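PDB 2QZQ: axin interactor, dorsalization-associated protein from Danio rerio, which acts as a ventralizing factor in the embryo, binding axin and disrupting its homodimers to inhibit axin-mediated JNK activation. Local coordinates for residues Val38-Leu43 with Glu78-Gly83. Numbering follows the deposited sequence.
Sequences VSVKDL and EKLPKG
The peptide group between D42 and L43 lies almost flat over one face of the G83 carbonyl group, the two planes tilted by only about 20°. L43 N sits above that plane, 3.5 Å from G83 O, and no hydrogen bond forms. At the rim of the carbonyl, L43 CD2 lies beside G83 O at 3.7 Å, near the carbonyl plane. This contact joins two loops of the C-terminal C2 domain, one leaving strand 34-41 and the other leading into strand 85-94, its antiparallel neighbour. The two carbonyls point nearly the same way. R131 binds both oxygens, D42 O through NH1 and G83 O weakly through NH2, and its positive charge probably offsets the repulsion between the aligned dipoles. Glycine suits position 83 because the absence of a CB lets L43 CG approach G83 CA to 3.8 Å. The D42 carboxylate turns away; its short side chain suits the turn because OD1 can reach back to the backbone N-H of I46. Buried V40, beta-branched as suits a strand, turns toward the loop, and the longer L80 reaches across to it, their side chains crossing at about a right angle. With V40 CG1 anti to its backbone N (chi1 -177°), that methyl meets L80 CD2 at 3.8 Å.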
loop_
_atom_site.group_PDB
_atom_site.type_symbol
_atom_site.label_atom_id
_atom_site.label_comp_id
_atom_site.label_asym_id
_atom_site.label_seq_id
_atom_site.Cartn_x
_atom_site.Cartn_y
_atom_site.Cartn_z
ATOM N N VAL A 38 -4.858 0.543 -1.417
ATOM C CA VAL A 38 -3.792 0.836 -2.376
ATOM C C VAL A 38 -4.365 1.750 -3.457
ATOM O O VAL A 38 -5.359 1.421 -4.130
ATOM C CB VAL A 38 -3.194 -0.455 -3.014
ATOM C CG1 VAL A 38 -1.998 -0.117 -4.006
ATOM C CG2 VAL A 38 -2.751 -1.467 -1.950
ATOM N N SER A 39 -3.733 2.913 -3.601
ATOM C CA SER A 39 -4.113 3.876 -4.591
ATOM C C SER A 39 -2.853 4.342 -5.355
ATOM O O SER A 39 -1.732 4.180 -4.873
ATOM C CB SER A 39 -4.827 5.064 -3.938
ATOM O OG SER A 39 -4.006 5.756 -3.007
ATOM N N VAL A 40 -3.075 4.888 -6.553
ATOM C CA VAL A 40 -2.009 5.492 -7.350
ATOM C C VAL A 40 -2.410 6.949 -7.566
ATOM O O VAL A 40 -3.472 7.226 -8.159
ATOM C CB VAL A 40 -1.819 4.764 -8.692
ATOM C CG1 VAL A 40 -0.640 5.366 -9.471
ATOM C CG2 VAL A 40 -1.566 3.252 -8.452
ATOM N N LYS A 41 -1.583 7.862 -7.059
ATOM C CA LYS A 41 -1.897 9.296 -7.044
ATOM C C LYS A 41 -0.919 10.056 -7.914
ATOM O O LYS A 41 0.254 9.700 -7.949
ATOM C CB LYS A 41 -1.811 9.864 -5.609
ATOM C CG LYS A 41 -2.809 9.263 -4.581
ATOM C CD LYS A 41 -4.242 9.566 -4.929
ATOM C CE LYS A 41 -5.130 9.590 -3.668
ATOM N NZ LYS A 41 -5.766 8.304 -3.402
ATOM N N ASP A 42 -1.384 11.104 -8.599
ATOM C CA ASP A 42 -0.450 11.993 -9.323
ATOM C C ASP A 42 0.306 12.910 -8.361
ATOM O O ASP A 42 0.116 12.848 -7.137
ATOM C CB ASP A 42 -1.111 12.758 -10.504
ATOM C CG ASP A 42 -2.112 13.837 -10.070
ATOM O OD1 ASP A 42 -2.194 14.196 -8.881
ATOM O OD2 ASP A 42 -2.847 14.339 -10.953
ATOM N N LEU A 43 1.168 13.756 -8.914
ATOM C CA LEU A 43 1.888 14.757 -8.108
ATOM C C LEU A 43 1.011 15.563 -7.180
ATOM O O LEU A 43 1.456 15.990 -6.115
ATOM C CB LEU A 43 2.578 15.767 -9.004
ATOM C CG LEU A 43 4.037 15.565 -9.312
ATOM C CD1 LEU A 43 4.467 16.827 -10.035
ATOM C CD2 LEU A 43 4.850 15.325 -8.044
ATOM N N GLU A 78 4.442 2.309 -18.247
ATOM C CA GLU A 78 4.911 3.333 -19.194
ATOM C C GLU A 78 3.902 4.460 -19.424
ATOM O O GLU A 78 4.250 5.531 -19.953
ATOM C CB GLU A 78 5.330 2.674 -20.528
ATOM C CG GLU A 78 6.505 1.691 -20.403
ATOM C CD GLU A 78 6.083 0.294 -19.998
ATOM O OE1 GLU A 78 4.877 0.091 -19.772
ATOM O OE2 GLU A 78 6.936 -0.617 -19.916
ATOM N N LYS A 79 2.661 4.238 -18.983
ATOM C CA LYS A 79 1.581 5.222 -19.131
ATOM C C LYS A 79 1.333 6.078 -17.891
ATOM O O LYS A 79 0.531 7.043 -17.924
ATOM C CB LYS A 79 0.289 4.526 -19.549
ATOM C CG LYS A 79 0.351 3.905 -20.924
ATOM C CD LYS A 79 -0.896 3.093 -21.190
ATOM C CE LYS A 79 -0.759 2.222 -22.422
ATOM N NZ LYS A 79 -1.822 1.191 -22.403
ATOM N N LEU A 80 2.015 5.733 -16.798
ATOM C CA LEU A 80 1.988 6.537 -15.581
ATOM C C LEU A 80 2.867 7.784 -15.723
ATOM O O LEU A 80 3.981 7.706 -16.287
ATOM C CB LEU A 80 2.379 5.683 -14.350
ATOM C CG LEU A 80 1.312 4.676 -13.877
ATOM C CD1 LEU A 80 1.893 3.631 -12.949
ATOM C CD2 LEU A 80 0.093 5.365 -13.209
ATOM N N PRO A 81 2.370 8.937 -15.238
ATOM C CA PRO A 81 3.141 10.184 -15.305
ATOM C C PRO A 81 4.310 10.162 -14.319
ATOM O O PRO A 81 4.248 9.452 -13.308
ATOM C CB PRO A 81 2.112 11.265 -14.933
ATOM C CG PRO A 81 1.072 10.565 -14.112
ATOM C CD PRO A 81 1.048 9.122 -14.595
ATOM N N LYS A 82 5.381 10.911 -14.619
ATOM C CA LYS A 82 6.621 10.822 -13.833
ATOM C C LYS A 82 6.508 11.097 -12.314
ATOM O O LYS A 82 7.246 10.493 -11.509
ATOM C CB LYS A 82 7.743 11.653 -14.478
ATOM C CG LYS A 82 8.319 10.908 -15.559
ATOM N N GLY A 83 5.602 11.976 -11.909
ATOM C CA GLY A 83 5.453 12.241 -10.471
ATOM C C GLY A 83 4.417 11.385 -9.744
ATOM O O GLY A 83 4.007 11.727 -8.633
#